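Local coordinates for protein mucus binding proteinn (Lactobacillus reuteri, PDB 4MT5) that probably helps the bacterium adhere to gastrointestinal mucus, as one mucin-binding repeat of a cell-wall-anchored surface protein, at residues A[149-162]-A[172-184]. Sequence-based numbering, arbitrary orientation.
Sequences SPAVEGYTPNHQQI and KDIVKTVVYVGDP
With CG of Tyr180 anti to its carbonyl carbon (chi1 -81°), the ring reaches across to Pro157 and Pro150, while Asn158 CG, wedged between its own N and C (chi1 52°), curls back onto Val179. The motif is an antiparallel pairing of short strand 155-157 with the C-terminal strand 174-182, at one end of the elongated repeat, in the Muc B2-like half of its ubiquitin-like beta-grasp fold. Thr156 and Val181 form the hydrogen-bonded pair, Thr156 N to Val181 O at 3.0 Å, and Asp183 N continues the ladder to Gly154 O. Past Pro157, Asn158 N donates to Val179 O, and Asn158 OD1 receives Val179 N at 3.1 Å, from above its carbonyl plane; the side chain thus stands in for a backbone carbonyl. Pro157 CB sits over one face of the Tyr180 ring, 3.8 Å from the centroid, and Val152 CG2 packs against Tyr180 CE1. Ser149 OG gives a 2.7 Å bond to His159 O, closing the 149-159 excursion; with the hydroxyl gone, as in an alanine here, His159 O is likely to lose its side-chain partner and the closure beside Val178 to weaken. Pro150 O lies at the edge of the Tyr180 ring, in plane, but its 2.3 Å separation from Tyr180 OH is too short to be trusted.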
ATOM      1  N   SER A 149      27.805  23.540  14.616  1.00 60.85           N
ATOM      2  CA  SER A 149      29.177  23.147  14.327  1.00 62.28           C
ATOM      3  C   SER A 149      29.938  23.116  15.648  1.00 63.16           C
ATOM      4  O   SER A 149      29.874  24.083  16.412  1.00 63.00           O
ATOM      5  CB  SER A 149      29.836  24.166  13.391  1.00 62.33           C
ATOM      6  OG  SER A 149      29.030  24.449  12.260  1.00 62.52           O
ATOM      7  N   PRO A 150      30.658  22.013  15.930  1.00 57.47           N
ATOM      8  CA  PRO A 150      31.381  21.934  17.204  1.00 57.14           C
ATOM      9  C   PRO A 150      32.596  22.879  17.235  1.00 61.72           C
ATOM     10  O   PRO A 150      33.052  23.357  16.192  1.00 56.18           O
ATOM     11  CB  PRO A 150      31.838  20.474  17.265  1.00 52.43           C
ATOM     12  CG  PRO A 150      31.182  19.782  16.118  1.00 53.19           C
ATOM     13  CD  PRO A 150      30.888  20.822  15.100  1.00 52.49           C
ATOM     14  N   ALA A 151      33.107  23.146  18.434  1.00 64.61           N
ATOM     15  CA  ALA A 151      34.229  24.061  18.606  1.00 57.52           C
ATOM     16  C   ALA A 151      35.546  23.319  18.480  1.00 60.82           C
ATOM     17  O   ALA A 151      35.789  22.334  19.185  1.00 60.22           O
ATOM     18  CB  ALA A 151      34.149  24.765  19.958  1.00 50.81           C
ATOM     19  N   VAL A 152      36.385  23.793  17.564  1.00 63.58           N
ATOM     20  CA  VAL A 152      37.752  23.309  17.442  1.00 63.24           C
ATOM     21  C   VAL A 152      38.671  24.496  17.695  1.00 63.04           C
ATOM     22  O   VAL A 152      38.680  25.458  16.925  1.00 65.65           O
ATOM     23  CB  VAL A 152      38.032  22.721  16.045  1.00 63.41           C
ATOM     24  CG1 VAL A 152      39.336  21.943  16.052  1.00 63.09           C
ATOM     25  CG2 VAL A 152      36.892  21.823  15.615  1.00 63.74           C
ATOM     26  N   GLU A 153      39.416  24.446  18.793  1.00 62.50           N
ATOM     27  CA  GLU A 153      40.323  25.537  19.119  1.00 67.12           C
ATOM     28  C   GLU A 153      41.414  25.571  18.073  1.00 62.09           C
ATOM     29  O   GLU A 153      41.971  24.537  17.705  1.00 60.87           O
ATOM     30  CB  GLU A 153      40.921  25.362  20.514  1.00 69.06           C
ATOM     31  CG  GLU A 153      41.447  23.962  20.777  1.00 68.43           C
ATOM     32  CD  GLU A 153      42.143  23.842  22.115  1.00 69.83           C
ATOM     33  OE1 GLU A 153      42.398  22.690  22.541  1.00 67.94           O
ATOM     34  OE2 GLU A 153      42.436  24.894  22.735  1.00 71.28           O
ATOM     35  N   GLY A 154      41.701  26.764  17.575  1.00 62.88           N
ATOM     36  CA  GLY A 154      42.706  26.927  16.544  1.00 61.16           C
ATOM     37  C   GLY A 154      42.051  27.180  15.208  1.00 61.62           C
ATOM     38  O   GLY A 154      42.714  27.581  14.249  1.00 61.76           O
ATOM     39  N   TYR A 155      40.741  26.948  15.148  1.00 64.77           N
ATOM     40  CA  TYR A 155      39.979  27.178  13.919  1.00 67.31           C
ATOM     41  C   TYR A 155      38.652  27.893  14.185  1.00 63.94           C
ATOM     42  O   TYR A 155      38.166  27.911  15.318  1.00 65.44           O
ATOM     43  CB  TYR A 155      39.709  25.855  13.193  1.00 63.33           C
ATOM     44  CG  TYR A 155      40.951  25.064  12.825  1.00 61.50           C
ATOM     45  CD1 TYR A 155      41.522  25.175  11.559  1.00 58.80           C
ATOM     46  CD2 TYR A 155      41.541  24.197  13.738  1.00 56.56           C
ATOM     47  CE1 TYR A 155      42.646  24.448  11.218  1.00 54.18           C
ATOM     48  CE2 TYR A 155      42.666  23.470  13.407  1.00 54.01           C
ATOM     49  CZ  TYR A 155      43.213  23.596  12.146  1.00 52.31           C
ATOM     50  OH  TYR A 155      44.337  22.871  11.822  1.00 54.01           O
ATOM     51  N   THR A 156      38.090  28.501  13.142  1.00 59.53           N
ATOM     52  CA  THR A 156      36.714  28.987  13.177  1.00 60.74           C
ATOM     53  C   THR A 156      36.014  28.612  11.876  1.00 64.03           C
ATOM     54  O   THR A 156      36.481  28.981  10.791  1.00 58.52           O
ATOM     55  CB  THR A 156      36.598  30.517  13.368  1.00 57.98           C
ATOM     56  OG1 THR A 156      36.984  31.188  12.159  1.00 62.35           O
ATOM     57  CG2 THR A 156      37.436  30.999  14.556  1.00 57.09           C
ATOM     58  N   PRO A 157      34.887  27.877  11.990  1.00 64.68           N
ATOM     59  CA  PRO A 157      34.042  27.389  10.887  1.00 60.53           C
ATOM     60  C   PRO A 157      33.326  28.504  10.121  1.00 61.07           C
ATOM     61  O   PRO A 157      32.986  29.531  10.710  1.00 61.11           O
ATOM     62  CB  PRO A 157      33.017  26.505  11.603  1.00 63.95           C
ATOM     63  CG  PRO A 157      32.982  27.013  13.007  1.00 62.92           C
ATOM     64  CD  PRO A 157      34.384  27.438  13.305  1.00 61.41           C
ATOM     65  N   ASN A 158      33.099  28.295   8.825  1.00 63.32           N
ATOM     66  CA  ASN A 158      32.457  29.305   7.975  1.00 63.83           C
ATOM     67  C   ASN A 158      30.928  29.363   8.095  1.00 69.72           C
ATOM     68  O   ASN A 158      30.287  30.238   7.502  1.00 70.00           O
ATOM     69  CB  ASN A 158      32.883  29.156   6.503  1.00 65.61           C
ATOM     70  CG  ASN A 158      32.703  27.733   5.964  1.00 68.82           C
ATOM     71  OD1 ASN A 158      32.090  26.871   6.607  1.00 62.79           O
ATOM     72  ND2 ASN A 158      33.237  27.488   4.766  1.00 66.35           N
ATOM     73  N   HIS A 159      30.358  28.416   8.845  1.00 68.28           N
ATOM     74  CA  HIS A 159      28.946  28.433   9.237  1.00 64.70           C
ATOM     75  C   HIS A 159      28.872  28.003  10.696  1.00 63.90           C
ATOM     76  O   HIS A 159      29.281  26.892  11.035  1.00 62.91           O
ATOM     77  CB  HIS A 159      28.110  27.466   8.389  1.00 60.70           C
ATOM     78  CG  HIS A 159      28.072  27.803   6.931  1.00 63.24           C
ATOM     79  ND1 HIS A 159      27.793  29.071   6.464  1.00 68.53           N
ATOM     80  CD2 HIS A 159      28.264  27.033   5.834  1.00 61.99           C
ATOM     81  CE1 HIS A 159      27.824  29.069   5.143  1.00 65.49           C
ATOM     82  NE2 HIS A 159      28.108  27.845   4.735  1.00 64.72           N
ATOM     83  N   GLN A 160      28.356  28.876  11.557  1.00 65.37           N
ATOM     84  CA  GLN A 160      28.269  28.573  12.988  1.00 69.44           C
ATOM     85  C   GLN A 160      27.393  27.337  13.260  1.00 68.74           C
ATOM     86  O   GLN A 160      27.637  26.561  14.195  1.00 66.61           O
ATOM     87  CB  GLN A 160      27.761  29.800  13.760  1.00 72.32           C
ATOM     88  CG  GLN A 160      27.641  29.604  15.273  1.00 80.35           C
ATOM     89  CD  GLN A 160      28.917  29.062  15.907  1.00 84.92           C
ATOM     90  OE1 GLN A 160      29.917  29.779  16.043  1.00 80.97           O
ATOM     91  NE2 GLN A 160      28.885  27.786  16.299  1.00 79.17           N
ATOM     92  N   GLN A 161      26.379  27.163  12.422  1.00 62.81           N
ATOM     93  CA  GLN A 161      25.529  25.989  12.470  1.00 61.39           C
ATOM     94  C   GLN A 161      24.877  25.860  11.111  1.00 60.55           C
ATOM     95  O   GLN A 161      24.780  26.832  10.360  1.00 57.46           O
ATOM     96  CB  GLN A 161      24.440  26.159  13.526  1.00 63.70           C
ATOM     97  CG  GLN A 161      23.484  27.301  13.208  1.00 63.39           C
ATOM     98  CD  GLN A 161      22.183  27.231  13.984  1.00 66.66           C
ATOM     99  OE1 GLN A 161      22.141  26.744  15.120  1.00 64.62           O
ATOM    100  NE2 GLN A 161      21.108  27.721  13.370  1.00 62.05           N
ATOM    101  N   ILE A 162      24.422  24.665  10.777  1.00 59.44           N
ATOM    102  CA  ILE A 162      23.577  24.570   9.605  1.00 62.36           C
ATOM    103  C   ILE A 162      22.110  24.472  10.047  1.00 61.52           C
ATOM    104  O   ILE A 162      21.797  23.879  11.089  1.00 55.91           O
ATOM    105  CB  ILE A 162      24.011  23.445   8.662  1.00 58.93           C
ATOM    106  CG1 ILE A 162      23.304  23.594   7.301  1.00 63.05           C
ATOM    107  CG2 ILE A 162      23.788  22.092   9.326  1.00 52.83           C
ATOM    108  CD1 ILE A 162      23.318  25.023   6.707  1.00 55.88           C
ATOM    109  N   LYS A 172      15.166  14.682  -1.451  1.00 48.11           N
ATOM    110  CA  LYS A 172      16.530  14.179  -1.682  1.00 45.64           C
ATOM    111  C   LYS A 172      17.419  14.370  -0.455  1.00 42.67           C
ATOM    112  O   LYS A 172      17.298  15.371   0.257  1.00 40.11           O
ATOM    113  CB  LYS A 172      17.191  14.899  -2.855  1.00 47.04           C
ATOM    114  CG  LYS A 172      16.456  14.810  -4.175  1.00 53.69           C
ATOM    115  CD  LYS A 172      17.211  15.598  -5.230  1.00 54.49           C
ATOM    116  CE  LYS A 172      16.332  15.908  -6.427  1.00 65.47           C
ATOM    117  NZ  LYS A 172      16.986  16.889  -7.345  1.00 70.17           N
ATOM    118  N   ASP A 173      18.327  13.419  -0.232  1.00 43.61           N
ATOM    119  CA  ASP A 173      19.199  13.429   0.946  1.00 47.10           C
ATOM    120  C   ASP A 173      19.938  14.748   1.104  1.00 46.26           C
ATOM    121  O   ASP A 173      20.125  15.490   0.141  1.00 45.68           O
ATOM    122  CB  ASP A 173      20.212  12.277   0.904  1.00 46.07           C
ATOM    123  CG  ASP A 173      19.617  10.945   1.346  1.00 51.71           C
ATOM    124  OD1 ASP A 173      18.613  10.945   2.106  1.00 49.25           O
ATOM    125  OD2 ASP A 173      20.167   9.893   0.940  1.00 55.89           O
ATOM    126  N   ILE A 174      20.363  15.041   2.324  1.00 46.47           N
ATOM    127  CA  ILE A 174      21.009  16.318   2.569  1.00 50.68           C
ATOM    128  C   ILE A 174      22.512  16.199   2.821  1.00 49.74           C
ATOM    129  O   ILE A 174      22.949  15.538   3.764  1.00 47.58           O
ATOM    130  CB  ILE A 174      20.310  17.082   3.696  1.00 49.07           C
ATOM    131  CG1 ILE A 174      18.903  17.477   3.233  1.00 45.09           C
ATOM    132  CG2 ILE A 174      21.131  18.305   4.094  1.00 46.67           C
ATOM    133  CD1 ILE A 174      18.168  18.384   4.199  1.00 48.69           C
ATOM    134  N   VAL A 175      23.295  16.826   1.946  1.00 46.74           N
ATOM    135  CA  VAL A 175      24.742  16.845   2.104  1.00 49.87           C
ATOM    136  C   VAL A 175      25.248  18.280   2.204  1.00 48.17           C
ATOM    137  O   VAL A 175      25.134  19.077   1.264  1.00 45.50           O
ATOM    138  CB  VAL A 175      25.466  16.113   0.961  1.00 53.93           C
ATOM    139  CG1 VAL A 175      26.849  15.665   1.423  1.00 52.27           C
ATOM    140  CG2 VAL A 175      24.650  14.915   0.495  1.00 50.19           C
ATOM    141  N   LYS A 176      25.796  18.595   3.367  1.00 47.92           N
ATOM    142  CA  LYS A 176      26.224  19.942   3.689  1.00 44.00           C
ATOM    143  C   LYS A 176      27.608  19.858   4.320  1.00 49.10           C
ATOM    144  O   LYS A 176      27.838  19.061   5.236  1.00 49.33           O
ATOM    145  CB  LYS A 176      25.241  20.570   4.675  1.00 43.26           C
ATOM    146  CG  LYS A 176      24.596  21.856   4.215  1.00 38.21           C
ATOM    147  CD  LYS A 176      23.856  21.715   2.908  1.00 38.55           C
ATOM    148  CE  LYS A 176      22.966  22.944   2.703  1.00 47.91           C
ATOM    149  NZ  LYS A 176      22.396  23.072   1.326  1.00 48.87           N
ATOM    150  N   THR A 177      28.523  20.696   3.834  1.00 56.83           N
ATOM    151  CA  THR A 177      29.914  20.684   4.281  1.00 55.13           C
ATOM    152  C   THR A 177      30.297  21.946   5.067  1.00 55.54           C
ATOM    153  O   THR A 177      30.014  23.062   4.633  1.00 58.39           O
ATOM    154  CB  THR A 177      30.848  20.521   3.075  1.00 53.22           C
ATOM    155  OG1 THR A 177      30.496  19.320   2.373  1.00 58.96           O
ATOM    156  CG2 THR A 177      32.290  20.438   3.524  1.00 54.73           C
ATOM    157  N   VAL A 178      30.928  21.759   6.227  1.00 54.29           N
ATOM    158  CA  VAL A 178      31.445  22.877   7.022  1.00 58.59           C
ATOM    159  C   VAL A 178      32.975  22.963   6.937  1.00 59.02           C
ATOM    160  O   VAL A 178      33.673  21.982   7.213  1.00 54.65           O
ATOM    161  CB  VAL A 178      31.058  22.748   8.507  1.00 58.36           C
ATOM    162  CG1 VAL A 178      31.253  24.074   9.223  1.00 61.93           C
ATOM    163  CG2 VAL A 178      29.640  22.306   8.637  1.00 61.58           C
ATOM    164  N   VAL A 179      33.492  24.135   6.563  1.00 63.66           N
ATOM    165  CA  VAL A 179      34.940  24.332   6.423  1.00 62.35           C
ATOM    166  C   VAL A 179      35.508  25.192   7.548  1.00 60.18           C
ATOM    167  O   VAL A 179      35.053  26.311   7.787  1.00 56.96           O
ATOM    168  CB  VAL A 179      35.328  24.966   5.069  1.00 56.13           C
ATOM    169  CG1 VAL A 179      36.832  25.026   4.943  1.00 59.81           C
ATOM    170  CG2 VAL A 179      34.750  24.175   3.919  1.00 54.74           C
ATOM    171  N   TYR A 180      36.508  24.651   8.231  1.00 59.78           N
ATOM    172  CA  TYR A 180      37.166  25.343   9.327  1.00 60.77           C
ATOM    173  C   TYR A 180      38.411  26.088   8.845  1.00 65.53           C
ATOM    174  O   TYR A 180      39.304  25.491   8.234  1.00 67.01           O
ATOM    175  CB  TYR A 180      37.550  24.341  10.417  1.00 58.79           C
ATOM    176  CG  TYR A 180      36.414  23.965  11.346  1.00 64.52           C
ATOM    177  CD1 TYR A 180      36.358  24.465  12.648  1.00 64.13           C
ATOM    178  CD2 TYR A 180      35.399  23.105  10.926  1.00 62.81           C
ATOM    179  CE1 TYR A 180      35.324  24.123  13.505  1.00 66.01           C
ATOM    180  CE2 TYR A 180      34.353  22.758  11.778  1.00 62.42           C
ATOM    181  CZ  TYR A 180      34.323  23.270  13.065  1.00 65.04           C
ATOM    182  OH  TYR A 180      33.296  22.931  13.914  1.00 60.74           O
ATOM    183  N   VAL A 181      38.465  27.392   9.116  1.00 68.10           N
ATOM    184  CA  VAL A 181      39.620  28.213   8.745  1.00 63.69           C
ATOM    185  C   VAL A 181      40.590  28.339   9.918  1.00 59.28           C
ATOM    186  O   VAL A 181      40.184  28.633  11.039  1.00 59.12           O
ATOM    187  CB  VAL A 181      39.189  29.619   8.262  1.00 60.68           C
ATOM    188  CG1 VAL A 181      40.392  30.530   8.134  1.00 58.99           C
ATOM    189  CG2 VAL A 181      38.431  29.523   6.935  1.00 55.46           C
ATOM    190  N   GLY A 182      41.869  28.099   9.657  1.00 64.01           N
ATOM    191  CA  GLY A 182      42.889  28.234  10.685  1.00 66.25           C
ATOM    192  C   GLY A 182      43.045  29.653  11.211  1.00 64.82           C
ATOM    193  O   GLY A 182      42.987  30.622  10.450  1.00 66.42           O
ATOM    194  N   ASP A 183      43.252  29.776  12.519  1.00 63.43           N
ATOM    195  CA  ASP A 183      43.395  31.089  13.149  1.00 70.21           C
ATOM    196  C   ASP A 183      44.711  31.790  12.768  1.00 67.29           C
ATOM    197  O   ASP A 183      45.799  31.313  13.104  1.00 63.73           O
ATOM    198  CB  ASP A 183      43.222  30.988  14.677  1.00 69.05           C
ATOM    199  CG  ASP A 183      41.759  30.762  15.093  1.00 70.01           C
ATOM    200  OD1 ASP A 183      40.848  31.090  14.290  1.00 67.24           O
ATOM    201  OD2 ASP A 183      41.519  30.264  16.222  1.00 67.78           O
ATOM    202  N   PRO A 184      44.602  32.929  12.058  1.00 70.02           N
ATOM    203  CA  PRO A 184      45.741  33.686  11.509  1.00 73.57           C
ATOM    204  C   PRO A 184      46.627  34.318  12.584  1.00 65.82           C
ATOM    205  O   PRO A 184      46.121  34.678  13.647  1.00 63.88           O
ATOM    206  CB  PRO A 184      45.066  34.787  10.671  1.00 71.77           C
ATOM    207  CG  PRO A 184      43.640  34.331  10.479  1.00 71.88           C
ATOM    208  CD  PRO A 184      43.315  33.562  11.720  1.00 70.72           C
TER
HETATM  209  O   HOH W   1      40.011  32.181  12.247  1.00 57.57           O